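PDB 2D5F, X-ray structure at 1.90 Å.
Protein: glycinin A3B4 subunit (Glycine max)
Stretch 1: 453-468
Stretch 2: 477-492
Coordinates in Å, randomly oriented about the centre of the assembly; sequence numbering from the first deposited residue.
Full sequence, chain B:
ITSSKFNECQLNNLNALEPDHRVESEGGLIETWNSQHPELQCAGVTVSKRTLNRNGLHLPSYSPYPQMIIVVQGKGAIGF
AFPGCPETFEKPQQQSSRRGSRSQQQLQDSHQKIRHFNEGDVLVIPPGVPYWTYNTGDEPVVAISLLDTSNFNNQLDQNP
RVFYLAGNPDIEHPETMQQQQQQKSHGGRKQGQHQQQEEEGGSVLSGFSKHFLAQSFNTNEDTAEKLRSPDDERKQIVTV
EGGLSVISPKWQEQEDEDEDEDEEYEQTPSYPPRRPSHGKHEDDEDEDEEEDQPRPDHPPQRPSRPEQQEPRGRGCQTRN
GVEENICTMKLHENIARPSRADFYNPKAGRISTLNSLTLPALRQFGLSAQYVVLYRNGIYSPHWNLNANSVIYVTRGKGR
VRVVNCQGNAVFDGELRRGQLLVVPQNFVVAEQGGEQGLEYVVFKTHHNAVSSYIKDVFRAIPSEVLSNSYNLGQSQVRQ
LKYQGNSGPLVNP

Stretch 1 453-468: SYIKDVFRAIPSEVLS
Stretch 2 (477-492) QVRQLKYQGNSGPLVN

Two lysines, one from each stretch, carry the strongest polar contacts: Lys 456 reaches two backbone carbonyls across the interface and Lys 482 one. Lys 456 NZ donates to Asn 486 O at 2.6 Å and to Gly 488 O at 2.9 Å. Its CB points toward stretch 2, and the m, t, p, t rotamer carries the ammonium into the loop 484-489, where carbonyl oxygens compensate its buried charge. Lys 482 answers from the other stretch: Lys 482 NZ donates to Ile 462 O at 2.7 Å. Ile 462 (phi/psi -94/138) is the first residue to leave helical geometry after helix 455-461, and its carbonyl oxygen takes the Lys 482 ammonium rather than a backbone N-H of either stretch. The CB of Lys 482 points sideways, but the m, t, p, t chain brings its end nearer.

Arg 460 (m, t, m, chi4 -83°) adds a weak hydrogen bond from NH1 to Ser 487 O, 3.1 Å with an N-H...O angle of 131°. Ser 487 OG (chi1 t) lies over one guanidinium face, 3.5 Å from Arg 460 CZ. Within stretch 1 the guanidinium is held by Arg 460 NH2, which donates to Tyr 454 OH at 2.9 Å and forms a salt bridge with Asp 457 OD1 at 3.0 Å.

The backbone frame of stretch 1 is strand 453-454, helix 455-461, a break at Ile 462 and Pro 463, then helix 464-468; stretch 2 consists of helix 477-483, a loop and strand 490-491. Helix 477-483 approaches helix 455-461 to 8.7 Å between axes, with N-to-C directions 123° apart (signed crossing angle -123°), and helix 464-468 to 9.8 Å, at 117° (signed +117°). The register is set by Tyr 454 CA to Pro 489 CA, 6.3 Å; Arg 460 CA to Lys 482 CA, 5.0 Å; and Ser 464 CA to Val 478 CA, 6.4 Å.

The contact as a whole buries 743 Å², both sides summed. The aliphatic part of Lys 482 sits as a knob among Phe 459, Arg 460, Ser 464 and Leu 467; Lys 482 CD is 3.7 Å from Leu 467 CD2. Thus a long side chain serves both apolar packing and a polar terminus. Val 478 (chi1 t) faces the second helix, with Val 478 CG1 3.9 Å from Leu 467 CD2 and 3.5 Å from Ser 464 OG. Leu 481 CD1 lies over one face of the Phe 459 ring (chi1 m, chi2 150°), 4.3 Å from its centroid and 21° off the normal. Tyr 454 (chi1 p, chi2 112°) receives Pro 489 similarly: Pro 489 CB is 3.9 Å from the Tyr 454 ring centroid, 15° off the normal. Gly 485, at phi/psi 93/169, suits its turn because a CB would jam against the preceding carbonyl oxygen.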

# COMPACT_ATOMS: atom_id res chain seq x y z
N SER B 453 3.26 -14.44 21.59
CA SER B 453 2.23 -14.38 22.61
C SER B 453 2.75 -15.19 23.80
O SER B 453 3.40 -16.21 23.60
CB SER B 453 0.93 -15.00 22.09
OG SER B 453 -0.05 -15.04 23.11
N TYR B 454 2.50 -14.71 25.01
CA TYR B 454 2.93 -15.47 26.19
C TYR B 454 1.67 -15.98 26.89
O TYR B 454 0.65 -15.30 26.95
CB TYR B 454 3.84 -14.63 27.10
CG TYR B 454 3.27 -13.34 27.66
CD1 TYR B 454 3.01 -13.21 29.03
CD2 TYR B 454 3.08 -12.22 26.85
CE1 TYR B 454 2.57 -12.01 29.58
CE2 TYR B 454 2.64 -11.01 27.38
CZ TYR B 454 2.40 -10.91 28.75
OH TYR B 454 1.98 -9.71 29.28
N ILE B 455 1.73 -17.21 27.39
CA ILE B 455 0.57 -17.83 28.00
C ILE B 455 -0.06 -17.08 29.17
O ILE B 455 -1.28 -17.12 29.33
CB ILE B 455 0.87 -19.30 28.36
CG1 ILE B 455 1.16 -20.05 27.05
CG2 ILE B 455 -0.32 -19.94 29.09
CD1 ILE B 455 1.53 -21.52 27.19
N LYS B 456 0.73 -16.39 29.99
CA LYS B 456 0.14 -15.63 31.10
C LYS B 456 -0.91 -14.66 30.53
O LYS B 456 -2.02 -14.56 31.03
CB LYS B 456 1.20 -14.83 31.85
CG LYS B 456 2.21 -15.67 32.61
CD LYS B 456 3.26 -14.80 33.28
CE LYS B 456 2.62 -13.81 34.26
NZ LYS B 456 3.61 -12.85 34.82
N ASP B 457 -0.53 -13.95 29.47
CA ASP B 457 -1.41 -12.99 28.83
C ASP B 457 -2.63 -13.68 28.22
O ASP B 457 -3.71 -13.10 28.14
CB ASP B 457 -0.64 -12.22 27.76
CG ASP B 457 -1.50 -11.20 27.03
OD1 ASP B 457 -1.96 -10.23 27.67
OD2 ASP B 457 -1.72 -11.38 25.82
N VAL B 458 -2.45 -14.92 27.79
CA VAL B 458 -3.54 -15.68 27.19
C VAL B 458 -4.60 -15.97 28.26
O VAL B 458 -5.79 -15.85 28.00
CB VAL B 458 -3.04 -17.02 26.59
CG1 VAL B 458 -4.23 -17.84 26.10
CG2 VAL B 458 -2.09 -16.75 25.43
N PHE B 459 -4.15 -16.36 29.45
CA PHE B 459 -5.09 -16.64 30.54
C PHE B 459 -5.96 -15.41 30.80
O PHE B 459 -7.17 -15.52 31.03
CB PHE B 459 -4.34 -17.00 31.83
CG PHE B 459 -3.64 -18.33 31.79
CD1 PHE B 459 -2.49 -18.54 32.54
CD2 PHE B 459 -4.14 -19.37 31.02
CE1 PHE B 459 -1.83 -19.77 32.51
CE2 PHE B 459 -3.49 -20.62 30.99
CZ PHE B 459 -2.34 -20.81 31.74
N ARG B 460 -5.35 -14.23 30.76
CA ARG B 460 -6.08 -12.99 31.01
C ARG B 460 -7.15 -12.70 29.97
O ARG B 460 -8.16 -12.06 30.28
CB ARG B 460 -5.10 -11.81 31.09
CG ARG B 460 -4.08 -11.92 32.21
CD ARG B 460 -3.50 -10.56 32.57
NE ARG B 460 -2.66 -10.00 31.52
CZ ARG B 460 -1.37 -10.31 31.34
NH1 ARG B 460 -0.77 -11.17 32.15
NH2 ARG B 460 -0.69 -9.73 30.36
N ALA B 461 -6.95 -13.18 28.75
CA ALA B 461 -7.89 -12.94 27.66
C ALA B 461 -9.07 -13.91 27.63
O ALA B 461 -10.10 -13.62 27.02
CB ALA B 461 -7.15 -12.99 26.32
N ILE B 462 -8.92 -15.05 28.29
CA ILE B 462 -9.95 -16.09 28.31
C ILE B 462 -10.88 -15.96 29.52
O ILE B 462 -10.44 -15.71 30.64
CB ILE B 462 -9.29 -17.48 28.31
CG1 ILE B 462 -8.44 -17.62 27.05
CG2 ILE B 462 -10.35 -18.57 28.39
CD1 ILE B 462 -7.58 -18.86 27.01
N PRO B 463 -12.20 -16.15 29.31
CA PRO B 463 -13.17 -16.05 30.40
C PRO B 463 -12.86 -17.02 31.54
O PRO B 463 -12.48 -18.17 31.31
CB PRO B 463 -14.50 -16.36 29.72
CG PRO B 463 -14.27 -15.95 28.29
CD PRO B 463 -12.88 -16.49 28.04
N SER B 464 -13.04 -16.54 32.76
CA SER B 464 -12.79 -17.35 33.94
C SER B 464 -13.38 -18.75 33.87
O SER B 464 -12.69 -19.73 34.16
CB SER B 464 -13.34 -16.64 35.18
OG SER B 464 -13.19 -17.48 36.32
N GLU B 465 -14.64 -18.86 33.47
CA GLU B 465 -15.27 -20.17 33.39
C GLU B 465 -14.77 -21.04 32.25
O GLU B 465 -14.94 -22.27 32.28
CB GLU B 465 -16.79 -20.04 33.31
CG GLU B 465 -17.44 -19.84 34.67
CD GLU B 465 -18.94 -19.93 34.62
OE1 GLU B 465 -19.46 -20.80 33.90
OE2 GLU B 465 -19.61 -19.14 35.33
N VAL B 466 -14.15 -20.44 31.24
CA VAL B 466 -13.61 -21.24 30.15
C VAL B 466 -12.37 -21.90 30.74
O VAL B 466 -12.11 -23.07 30.50
CB VAL B 466 -13.23 -20.40 28.91
CG1 VAL B 466 -12.39 -21.24 27.95
CG2 VAL B 466 -14.48 -19.92 28.20
N LEU B 467 -11.62 -21.13 31.52
CA LEU B 467 -10.41 -21.62 32.16
C LEU B 467 -10.74 -22.71 33.20
O LEU B 467 -10.06 -23.73 33.27
CB LEU B 467 -9.68 -20.45 32.84
CG LEU B 467 -8.43 -19.82 32.19
CD1 LEU B 467 -8.43 -19.98 30.69
CD2 LEU B 467 -8.36 -18.36 32.59
N SER B 468 -11.78 -22.48 33.99
CA SER B 468 -12.18 -23.46 35.01
C SER B 468 -12.49 -24.81 34.40
O SER B 468 -11.97 -25.83 34.83
CB SER B 468 -13.41 -22.97 35.78
OG SER B 468 -13.05 -21.95 36.70
N GLN B 477 -8.69 -20.30 42.21
CA GLN B 477 -7.44 -20.68 41.54
C GLN B 477 -7.31 -19.90 40.22
O GLN B 477 -6.25 -19.36 39.92
CB GLN B 477 -7.41 -22.19 41.25
CG GLN B 477 -7.25 -23.07 42.48
CD GLN B 477 -7.22 -24.55 42.14
OE1 GLN B 477 -8.20 -25.10 41.63
NE2 GLN B 477 -6.09 -25.20 42.40
N VAL B 478 -8.39 -19.86 39.44
CA VAL B 478 -8.39 -19.15 38.17
C VAL B 478 -8.09 -17.67 38.40
O VAL B 478 -7.27 -17.07 37.69
CB VAL B 478 -9.76 -19.27 37.45
CG1 VAL B 478 -9.82 -18.32 36.26
CG2 VAL B 478 -9.97 -20.70 36.99
N ARG B 479 -8.76 -17.10 39.39
CA ARG B 479 -8.57 -15.70 39.73
C ARG B 479 -7.11 -15.37 40.02
O ARG B 479 -6.60 -14.33 39.60
CB ARG B 479 -9.44 -15.35 40.94
CG ARG B 479 -8.98 -14.13 41.72
CD ARG B 479 -10.08 -13.66 42.64
NE ARG B 479 -11.16 -13.07 41.86
CZ ARG B 479 -11.12 -11.84 41.36
NH1 ARG B 479 -10.06 -11.07 41.57
NH2 ARG B 479 -12.13 -11.38 40.64
N GLN B 480 -6.44 -16.26 40.75
CA GLN B 480 -5.04 -16.04 41.10
C GLN B 480 -4.15 -16.12 39.85
O GLN B 480 -3.13 -15.44 39.77
CB GLN B 480 -4.60 -17.08 42.14
CG GLN B 480 -3.74 -18.21 41.60
CD GLN B 480 -2.29 -18.07 42.00
OE1 GLN B 480 -1.72 -16.98 41.95
NE2 GLN B 480 -1.68 -19.17 42.41
N LEU B 481 -4.54 -16.94 38.89
CA LEU B 481 -3.79 -17.08 37.65
C LEU B 481 -3.92 -15.84 36.78
O LEU B 481 -2.93 -15.36 36.22
CB LEU B 481 -4.28 -18.28 36.84
CG LEU B 481 -3.50 -19.59 36.88
CD1 LEU B 481 -4.04 -20.51 35.79
CD2 LEU B 481 -2.00 -19.34 36.65
N LYS B 482 -5.14 -15.32 36.68
CA LYS B 482 -5.41 -14.15 35.86
C LYS B 482 -5.03 -12.81 36.47
O LYS B 482 -4.71 -11.88 35.73
CB LYS B 482 -6.90 -14.10 35.49
CG LYS B 482 -7.40 -15.30 34.73
CD LYS B 482 -8.84 -15.12 34.28
CE LYS B 482 -8.98 -14.00 33.26
NZ LYS B 482 -10.35 -13.95 32.68
N TYR B 483 -5.03 -12.71 37.79
CA TYR B 483 -4.74 -11.42 38.41
C TYR B 483 -3.55 -11.29 39.35
O TYR B 483 -3.06 -10.19 39.58
CB TYR B 483 -6.00 -10.92 39.11
CG TYR B 483 -7.22 -10.92 38.21
CD1 TYR B 483 -7.28 -10.09 37.09
CD2 TYR B 483 -8.31 -11.75 38.49
CE1 TYR B 483 -8.40 -10.09 36.26
CE2 TYR B 483 -9.43 -11.76 37.66
CZ TYR B 483 -9.47 -10.92 36.55
OH TYR B 483 -10.57 -10.93 35.73
N GLN B 484 -3.06 -12.40 39.90
CA GLN B 484 -1.94 -12.31 40.83
C GLN B 484 -0.56 -12.46 40.18
O GLN B 484 -0.39 -13.19 39.20
CB GLN B 484 -2.10 -13.33 41.96
CG GLN B 484 -3.33 -13.08 42.83
CD GLN B 484 -3.40 -13.99 44.05
OE1 GLN B 484 -4.36 -13.93 44.83
NE2 GLN B 484 -2.38 -14.82 44.23
N GLY B 485 0.41 -11.75 40.75
CA GLY B 485 1.77 -11.81 40.24
C GLY B 485 2.07 -10.73 39.22
O GLY B 485 1.16 -10.03 38.76
N ASN B 486 3.34 -10.57 38.87
CA ASN B 486 3.74 -9.58 37.88
C ASN B 486 2.96 -9.89 36.60
O ASN B 486 2.60 -11.03 36.35
CB ASN B 486 5.26 -9.65 37.63
CG ASN B 486 5.79 -11.07 37.57
OD1 ASN B 486 7.00 -11.30 37.64
ND2 ASN B 486 4.89 -12.04 37.45
N SER B 487 2.70 -8.86 35.81
CA SER B 487 1.91 -9.02 34.59
C SER B 487 2.66 -9.45 33.32
O SER B 487 2.14 -10.24 32.53
CB SER B 487 1.16 -7.72 34.32
OG SER B 487 0.21 -7.88 33.28
N GLY B 488 3.87 -8.94 33.13
CA GLY B 488 4.64 -9.25 31.93
C GLY B 488 5.17 -10.67 31.74
O GLY B 488 4.95 -11.55 32.58
N PRO B 489 5.88 -10.91 30.63
CA PRO B 489 6.47 -12.19 30.26
C PRO B 489 7.77 -12.50 31.02
O PRO B 489 8.23 -13.64 31.03
CB PRO B 489 6.71 -12.04 28.76
CG PRO B 489 7.07 -10.60 28.63
CD PRO B 489 6.05 -9.92 29.54
N LEU B 490 8.35 -11.49 31.64
CA LEU B 490 9.58 -11.68 32.39
C LEU B 490 9.23 -11.88 33.86
O LEU B 490 8.68 -10.99 34.50
CB LEU B 490 10.50 -10.47 32.20
CG LEU B 490 10.92 -10.32 30.73
CD1 LEU B 490 11.46 -8.92 30.48
CD2 LEU B 490 11.94 -11.39 30.40
N VAL B 491 9.56 -13.06 34.38
CA VAL B 491 9.24 -13.42 35.76
C VAL B 491 10.42 -13.66 36.70
O VAL B 491 11.36 -14.38 36.39
CB VAL B 491 8.36 -14.69 35.78
CG1 VAL B 491 8.11 -15.13 37.21
CG2 VAL B 491 7.05 -14.41 35.06
N ASN B 492 10.34 -13.04 37.88
CA ASN B 492 11.37 -13.24 38.89
C ASN B 492 10.76 -14.21 39.89
O ASN B 492 9.94 -13.83 40.72
CB ASN B 492 11.74 -11.90 39.55
CG ASN B 492 10.56 -11.21 40.20
OD1 ASN B 492 10.53 -11.03 41.43
ND2 ASN B 492 9.58 -10.81 39.39